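PDB 3I8S: ferrous iron transport protein B from Escherichia coli, which drives uptake of ferrous iron across the inner membrane, its cytosolic G-protein domain, the part described here, binding GTP and probably coupling it to channel opening. Local coordinates for residues Leu8-Pro12 with Arg100-Leu104; Leu89-Ala95 with Cys115-Met121. One frame throughout, in Å; residues are numbered along the deposited sequence.

Interaction 1 of 2, residues Leu8-Pro12 with Arg100-Leu104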
ATOM      1  N   LEU A   8      -4.565  -3.071   8.346  1.00 24.50           N
ATOM      2  CA  LEU A   8      -3.662  -4.178   7.993  1.00 24.22           C
ATOM      3  C   LEU A   8      -3.925  -4.669   6.562  1.00 24.31           C
ATOM      4  O   LEU A   8      -5.037  -5.040   6.167  1.00 24.66           O
ATOM      5  CB  LEU A   8      -3.789  -5.268   9.023  1.00 24.92           C
ATOM      6  CG  LEU A   8      -2.797  -6.405   8.952  1.00 23.66           C
ATOM      7  CD1 LEU A   8      -1.380  -5.903   9.368  1.00 23.55           C
ATOM      8  CD2 LEU A   8      -3.354  -7.603   9.765  1.00 24.26           C
ATOM      9  N   ILE A   9      -2.896  -4.575   5.728  1.00 25.13           N
ATOM     10  CA  ILE A   9      -3.102  -4.774   4.308  1.00 26.32           C
ATOM     11  C   ILE A   9      -1.927  -5.545   3.724  1.00 25.98           C
ATOM     12  O   ILE A   9      -0.766  -5.306   4.099  1.00 24.35           O
ATOM     13  CB  ILE A   9      -3.234  -3.438   3.534  1.00 26.24           C
ATOM     14  CG1 ILE A   9      -3.793  -3.761   2.107  1.00 30.62           C
ATOM     15  CG2 ILE A   9      -1.925  -2.634   3.666  1.00 28.88           C
ATOM     16  CD1 ILE A   9      -4.327  -2.586   1.291  1.00 30.84           C
ATOM     17  N   GLY A  10      -2.260  -6.457   2.827  1.00 24.25           N
ATOM     18  CA  GLY A  10      -1.277  -7.220   2.122  1.00 24.32           C
ATOM     19  C   GLY A  10      -1.898  -8.067   1.054  1.00 23.55           C
ATOM     20  O   GLY A  10      -3.108  -8.099   0.893  1.00 24.28           O
ATOM     21  N   ASN A  11      -1.058  -8.826   0.369  1.00 21.77           N
ATOM     22  CA  ASN A  11      -1.513  -9.726  -0.648  1.00 22.46           C
ATOM     23  C   ASN A  11      -2.207 -10.945   0.011  1.00 21.93           C
ATOM     24  O   ASN A  11      -2.046 -11.193   1.197  1.00 22.76           O
ATOM     25  CB  ASN A  11      -0.340 -10.237  -1.496  1.00 21.42           C
ATOM     26  CG  ASN A  11       0.191  -9.173  -2.520  1.00 24.37           C
ATOM     27  OD1 ASN A  11       0.316  -7.969  -2.249  1.00 27.37           O
ATOM     28  ND2 ASN A  11       0.491  -9.645  -3.666  1.00 27.68           N
ATOM     29  N   PRO A  12      -2.947 -11.709  -0.787  1.00 22.26           N
ATOM     30  CA  PRO A  12      -3.545 -12.958  -0.281  1.00 22.43           C
ATOM     31  C   PRO A  12      -2.484 -13.884   0.248  1.00 23.31           C
ATOM     32  O   PRO A  12      -1.407 -13.971  -0.341  1.00 22.57           O
ATOM     33  CB  PRO A  12      -4.215 -13.537  -1.503  1.00 22.61           C
ATOM     34  CG  PRO A  12      -4.544 -12.373  -2.321  1.00 24.41           C
ATOM     35  CD  PRO A  12      -3.331 -11.470  -2.183  1.00 22.57           C
ATOM     36  N   ARG A 100       6.600  -9.252  -6.480  1.00 21.63           N
ATOM     37  CA  ARG A 100       5.141  -9.304  -6.611  0.50 22.37           C
ATOM     38  C   ARG A 100       4.461  -8.481  -5.525  1.00 21.65           C
ATOM     39  O   ARG A 100       3.539  -7.657  -5.783  1.00 22.40           O
ATOM     40  CB  ARG A 100       4.636 -10.757  -6.510  0.50 22.58           C
ATOM     41  CG  ARG A 100       3.089 -10.874  -6.560  0.50 22.77           C
ATOM     42  CD  ARG A 100       2.629 -12.270  -6.834  0.50 23.02           C
ATOM     43  NE  ARG A 100       1.238 -12.323  -7.295  0.50 24.17           N
ATOM     44  CZ  ARG A 100       0.783 -13.150  -8.248  0.50 25.50           C
ATOM     45  NH1 ARG A 100       1.593 -13.978  -8.905  0.50 23.82           N
ATOM     46  NH2 ARG A 100      -0.510 -13.139  -8.573  0.50 25.86           N
ATOM     47  N   ASN A 101       4.883  -8.714  -4.291  1.00 20.57           N
ATOM     48  CA  ASN A 101       4.236  -8.059  -3.155  1.00 20.69           C
ATOM     49  C   ASN A 101       4.437  -6.545  -3.123  1.00 19.61           C
ATOM     50  O   ASN A 101       3.592  -5.807  -2.576  1.00 20.74           O
ATOM     51  CB  ASN A 101       4.709  -8.639  -1.812  1.00 21.05           C
ATOM     52  CG  ASN A 101       4.015  -9.953  -1.450  1.00 18.02           C
ATOM     53  OD1 ASN A 101       3.458 -10.074  -0.358  1.00 23.76           O
ATOM     54  ND2 ASN A 101       4.037 -10.946  -2.367  1.00 21.59           N
ATOM     55  N   LEU A 102       5.550  -6.070  -3.696  1.00 20.43           N
ATOM     56  CA  LEU A 102       5.850  -4.659  -3.636  1.00 20.21           C
ATOM     57  C   LEU A 102       4.927  -3.785  -4.534  1.00 20.35           C
ATOM     58  O   LEU A 102       4.952  -2.556  -4.434  1.00 21.50           O
ATOM     59  CB  LEU A 102       7.332  -4.393  -3.962  1.00 20.82           C
ATOM     60  CG  LEU A 102       8.317  -4.657  -2.802  1.00 21.63           C
ATOM     61  CD1 LEU A 102       9.786  -4.420  -3.326  1.00 22.58           C
ATOM     62  CD2 LEU A 102       7.993  -3.801  -1.584  1.00 25.01           C
ATOM     63  N   TYR A 103       4.175  -4.394  -5.446  1.00 20.93           N
ATOM     64  CA  TYR A 103       3.283  -3.565  -6.289  1.00 20.96           C
ATOM     65  C   TYR A 103       2.293  -2.818  -5.385  1.00 22.26           C
ATOM     66  O   TYR A 103       2.104  -1.598  -5.478  1.00 20.11           O
ATOM     67  CB  TYR A 103       2.596  -4.393  -7.341  1.00 20.91           C
ATOM     68  CG  TYR A 103       1.915  -3.540  -8.378  1.00 22.67           C
ATOM     69  CD1 TYR A 103       2.636  -3.021  -9.437  1.00 22.33           C
ATOM     70  CD2 TYR A 103       0.557  -3.203  -8.268  1.00 24.72           C
ATOM     71  CE1 TYR A 103       2.042  -2.214 -10.377  1.00 21.07           C
ATOM     72  CE2 TYR A 103      -0.060  -2.403  -9.216  1.00 23.34           C
ATOM     73  CZ  TYR A 103       0.711  -1.896 -10.264  1.00 23.33           C
ATOM     74  OH  TYR A 103       0.134  -1.109 -11.217  1.00 24.39           O
ATOM     75  N   LEU A 104       1.656  -3.559  -4.489  1.00 21.05           N
ATOM     76  CA  LEU A 104       0.758  -2.968  -3.500  1.00 21.80           C
ATOM     77  C   LEU A 104       1.457  -1.920  -2.622  1.00 21.05           C
ATOM     78  O   LEU A 104       0.992  -0.823  -2.456  1.00 21.50           O
ATOM     79  CB  LEU A 104       0.181  -4.060  -2.602  1.00 20.50           C
ATOM     80  CG  LEU A 104      -0.808  -3.593  -1.522  1.00 22.90           C
ATOM     81  CD1 LEU A 104      -2.027  -2.822  -2.069  1.00 24.59           C
ATOM     82  CD2 LEU A 104      -1.294  -4.867  -0.715  1.00 22.80           C
TER
HETATM   83  O   HOH W   1       1.669  -8.319   0.705  1.00 15.22           O
HETATM   84  O   HOH W   2      -0.342 -11.619  -5.011  1.00 23.11           O

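Interaction 2 of 2, residues Leu89-Ala95 with Cys115-Met121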
ATOM      1  N   LEU A  89      -0.906   2.459   8.265  1.00 25.23           N
ATOM      2  CA  LEU A  89      -1.118   1.133   7.706  1.00 25.28           C
ATOM      3  C   LEU A  89       0.082   0.268   8.052  1.00 25.61           C
ATOM      4  O   LEU A  89       1.223   0.762   8.108  1.00 26.43           O
ATOM      5  CB  LEU A  89      -1.200   1.205   6.193  1.00 25.48           C
ATOM      6  CG  LEU A  89      -2.265   2.061   5.599  1.00 29.15           C
ATOM      7  CD1 LEU A  89      -2.065   1.992   4.067  1.00 31.85           C
ATOM      8  CD2 LEU A  89      -3.596   1.517   6.075  1.00 25.83           C
ATOM      9  N   ILE A  90      -0.168  -1.008   8.326  1.00 24.45           N
ATOM     10  CA  ILE A  90       0.892  -2.013   8.405  1.00 23.82           C
ATOM     11  C   ILE A  90       0.685  -2.849   7.183  1.00 22.84           C
ATOM     12  O   ILE A  90      -0.390  -3.463   6.985  1.00 23.62           O
ATOM     13  CB  ILE A  90       0.852  -2.890   9.687  1.00 24.31           C
ATOM     14  CG1 ILE A  90       1.123  -1.986  10.899  1.00 24.93           C
ATOM     15  CG2 ILE A  90       1.902  -4.044   9.592  1.00 23.72           C
ATOM     16  CD1 ILE A  90       0.862  -2.659  12.188  1.00 25.04           C
ATOM     17  N   ASN A  91       1.701  -2.834   6.341  1.00 23.80           N
ATOM     18  CA  ASN A  91       1.695  -3.556   5.091  1.00 23.53           C
ATOM     19  C   ASN A  91       2.488  -4.824   5.234  1.00 23.53           C
ATOM     20  O   ASN A  91       3.700  -4.765   5.361  1.00 24.46           O
ATOM     21  CB  ASN A  91       2.245  -2.662   3.985  1.00 24.17           C
ATOM     22  CG  ASN A  91       2.374  -3.369   2.625  1.00 23.67           C
ATOM     23  OD1 ASN A  91       1.617  -4.305   2.252  1.00 26.64           O
ATOM     24  ND2 ASN A  91       3.326  -2.880   1.862  1.00 21.23           N
ATOM     25  N   VAL A  92       1.786  -5.942   5.265  1.00 22.87           N
ATOM     26  CA  VAL A  92       2.415  -7.281   5.430  1.00 22.95           C
ATOM     27  C   VAL A  92       2.936  -7.757   4.099  1.00 24.07           C
ATOM     28  O   VAL A  92       2.163  -7.902   3.153  1.00 25.61           O
ATOM     29  CB  VAL A  92       1.468  -8.272   6.077  1.00 24.05           C
ATOM     30  CG1 VAL A  92       2.223  -9.545   6.350  1.00 23.38           C
ATOM     31  CG2 VAL A  92       0.884  -7.660   7.368  1.00 27.94           C
ATOM     32  N   VAL A  93       4.251  -7.937   4.003  1.00 22.36           N
ATOM     33  CA  VAL A  93       4.925  -8.238   2.750  1.00 22.83           C
ATOM     34  C   VAL A  93       5.627  -9.563   2.852  1.00 22.96           C
ATOM     35  O   VAL A  93       6.413  -9.792   3.746  1.00 23.70           O
ATOM     36  CB  VAL A  93       5.944  -7.110   2.365  1.00 21.94           C
ATOM     37  CG1 VAL A  93       6.900  -7.566   1.189  1.00 21.39           C
ATOM     38  CG2 VAL A  93       5.171  -5.811   2.066  1.00 22.29           C
ATOM     39  N   ASP A  94       5.273 -10.474   1.961  1.00 22.84           N
ATOM     40  CA  ASP A  94       5.889 -11.805   1.827  1.00 22.27           C
ATOM     41  C   ASP A  94       7.326 -11.722   1.243  1.00 21.96           C
ATOM     42  O   ASP A  94       7.478 -11.536   0.051  1.00 22.67           O
ATOM     43  CB  ASP A  94       4.971 -12.679   0.951  1.00 23.04           C
ATOM     44  CG  ASP A  94       5.518 -14.081   0.670  1.00 22.70           C
ATOM     45  OD1 ASP A  94       6.591 -14.467   1.207  1.00 24.64           O
ATOM     46  OD2 ASP A  94       4.864 -14.874  -0.102  1.00 22.60           O
ATOM     47  N   ALA A  95       8.360 -11.891   2.086  1.00 22.16           N
ATOM     48  CA  ALA A  95       9.766 -11.897   1.623  1.00 22.50           C
ATOM     49  C   ALA A  95      10.086 -12.898   0.486  1.00 21.83           C
ATOM     50  O   ALA A  95      11.025 -12.689  -0.291  1.00 23.16           O
ATOM     51  CB  ALA A  95      10.728 -12.106   2.816  1.00 23.11           C
ATOM     52  N   CYS A 115       3.058   4.357   6.576  0.50 26.39           N
ATOM     53  CA  CYS A 115       3.151   2.895   6.473  0.50 26.89           C
ATOM     54  C   CYS A 115       4.297   2.369   7.315  0.50 26.57           C
ATOM     55  O   CYS A 115       5.306   3.069   7.546  0.50 26.30           O
ATOM     56  CB  CYS A 115       3.409   2.467   5.017  0.50 27.12           C
ATOM     57  SG  CYS A 115       2.020   2.616   3.888  0.50 27.76           S
ATOM     58  N   ILE A 116       4.108   1.155   7.818  1.00 25.89           N
ATOM     59  CA  ILE A 116       5.166   0.335   8.322  1.00 25.89           C
ATOM     60  C   ILE A 116       5.094  -0.958   7.519  1.00 25.14           C
ATOM     61  O   ILE A 116       4.021  -1.573   7.443  1.00 24.41           O
ATOM     62  CB  ILE A 116       4.956  -0.001   9.811  1.00 25.52           C
ATOM     63  CG1 ILE A 116       5.073   1.284  10.668  1.00 27.50           C
ATOM     64  CG2 ILE A 116       6.009  -1.048  10.242  1.00 25.79           C
ATOM     65  CD1 ILE A 116       4.460   1.124  12.014  1.00 26.22           C
ATOM     66  N   VAL A 117       6.202  -1.373   6.898  1.00 24.44           N
ATOM     67  CA  VAL A 117       6.226  -2.714   6.267  1.00 24.34           C
ATOM     68  C   VAL A 117       6.584  -3.761   7.288  1.00 23.22           C
ATOM     69  O   VAL A 117       7.641  -3.666   7.980  1.00 23.14           O
ATOM     70  CB  VAL A 117       7.181  -2.796   5.048  1.00 24.86           C
ATOM     71  CG1 VAL A 117       7.438  -4.214   4.606  1.00 24.62           C
ATOM     72  CG2 VAL A 117       6.675  -1.904   3.940  1.00 28.65           C
ATOM     73  N   ALA A 118       5.753  -4.788   7.368  1.00 22.86           N
ATOM     74  CA  ALA A 118       6.101  -5.963   8.163  1.00 23.43           C
ATOM     75  C   ALA A 118       6.500  -7.082   7.203  1.00 24.68           C
ATOM     76  O   ALA A 118       5.643  -7.648   6.512  1.00 22.82           O
ATOM     77  CB  ALA A 118       4.966  -6.392   9.045  1.00 24.57           C
ATOM     78  N   LEU A 119       7.786  -7.413   7.235  1.00 23.77           N
ATOM     79  CA  LEU A 119       8.367  -8.404   6.352  1.00 25.22           C
ATOM     80  C   LEU A 119       8.276  -9.782   6.973  1.00 25.41           C
ATOM     81  O   LEU A 119       8.926 -10.100   8.009  1.00 25.66           O
ATOM     82  CB  LEU A 119       9.796  -7.999   5.960  1.00 24.42           C
ATOM     83  CG  LEU A 119      10.465  -8.682   4.773  1.00 24.77           C
ATOM     84  CD1 LEU A 119       9.805  -8.378   3.422  1.00 24.16           C
ATOM     85  CD2 LEU A 119      11.962  -8.293   4.694  1.00 25.70           C
ATOM     86  N   ASN A 120       7.468 -10.604   6.296  1.00 25.57           N
ATOM     87  CA  ASN A 120       7.113 -11.944   6.704  1.00 27.82           C
ATOM     88  C   ASN A 120       7.715 -13.062   5.830  1.00 26.33           C
ATOM     89  O   ASN A 120       8.313 -12.805   4.800  1.00 24.58           O
ATOM     90  CB  ASN A 120       5.567 -12.046   6.586  1.00 29.62           C
ATOM     91  CG  ASN A 120       4.946 -12.607   7.783  1.00 36.19           C
ATOM     92  OD1 ASN A 120       5.622 -13.138   8.673  1.00 41.91           O
ATOM     93  ND2 ASN A 120       3.636 -12.497   7.851  1.00 40.37           N
ATOM     94  N   MET A 121       7.496 -14.321   6.225  1.00 26.42           N
ATOM     95  CA  MET A 121       7.996 -15.492   5.488  1.00 27.83           C
ATOM     96  C   MET A 121       9.503 -15.468   5.257  1.00 27.63           C
ATOM     97  O   MET A 121      10.002 -15.909   4.227  1.00 25.97           O
ATOM     98  CB  MET A 121       7.259 -15.639   4.145  1.00 28.64           C
ATOM     99  CG  MET A 121       5.754 -15.411   4.213  1.00 32.69           C
ATOM    100  SD  MET A 121       4.907 -16.583   5.288  1.00 38.68           S
ATOM    101  CE  MET A 121       3.187 -16.135   5.100  1.00 33.42           C
TER

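Interaction 1 of 2, residues Leu8-Pro12 with Arg100-Leu104
The side chain of N11, at the mouth of the GTP-binding loop, reaches across to helix 98-111 and meets three of its residues. Its CB lies 4.0 Å from OD1 of N101. Next along, with CG anti to the carbonyl carbon (chi1 -76°), the amide is swung toward the helix and laid over that of N101, the two planes stacked 12° apart. OD1 then turns to L104, 3.8 Å from its CD2, while ND2 passes over CG of R100 at 4.1 Å. No direct hydrogen bond joins the two segments; the polar link is through water. One water accepts from N11 N at 2.8 Å and lies 2.7 Å from OD1 of N101, to which it can donate, an oxygen also held by the backbone N of D94. Deeper in, CD2 of L104 rests on G10 CA at 3.7 Å and touches CG1 of I9. With only a CB in place of this amide, as an alanine here would have, the N101 amide is likely to lose the flat group stacked on it and a gap to open beside CD2 of L104. Van der Waals packing, stacked amides and one water bridge thus hold the start of the P-loop against the helix, by fit more than by a strong polar link.

Interaction 2 of 2, residues Leu89-Ala95 with Cys115-Met121
L89 O receives the amide of I116, and from there strands 88-94 and 115-120 run parallel, paired residue for residue as far as D94 with N120. Six backbone hydrogen bonds, all 2.9 Å, alternate in direction: I116 N to L89 O, N91 N to I116 O, A118 N to N91 O, V93 N to A118 O, N120 N to V93 O, and A95 N to N120 O. The V93 and N120 amides give the straightest, at 173° and 174°, whereas A118 N sits 38° out of the carbonyl plane of N91. The amides of I90 and V92 instead serve strand 4-10.

V93, its CG1 anti to the backbone N and CG2 anti to the carbonyl carbon, sends the first to CD1 of L119 and the second to CG1 of V117, under helix 98-111; I90 CG2 meets A118 CB at 3.9 Å on the face that helix 154-164 covers. At the C-terminal end D94 lays OD1 3.2 Å from M121 CB, its carboxylate being satisfied by S96 OG and N97 ND2. N120 ND2 passes V92 CG1 at 3.6 Å and makes a weak bond to S14 O of the P-loop. Linked by helix 98-111, the strands form the beta-alpha-beta unit of a P-loop GTPase, and at its C-terminal end N120 to D123 bind GTP and correspond to the NKxD motif, with M121 at the lysine position.

In the fold
Both interactions are largely buried in the G domain and share one beta-alpha-beta unit: helix 98-111, which interaction 1 packs against the P-loop, connects the two strands that interaction 2 zips together. They meet directly, since I9 O takes the V92 amide and N101 also reaches strand 88-94, which is common ground. Their chemistry differs with place. Interaction 2 lies within the sheet and rests on regular backbone bonding flanked mostly by aliphatic side chains, with D94 and N120 at the GTP-site end; interaction 1 lies at the C-terminal ends of the parallel strands, buries far less surface, and includes the exposed R100. Each brings GTP-binding residues to that end of the sheet, G10 to P12 from one and N120 and M121 from the other.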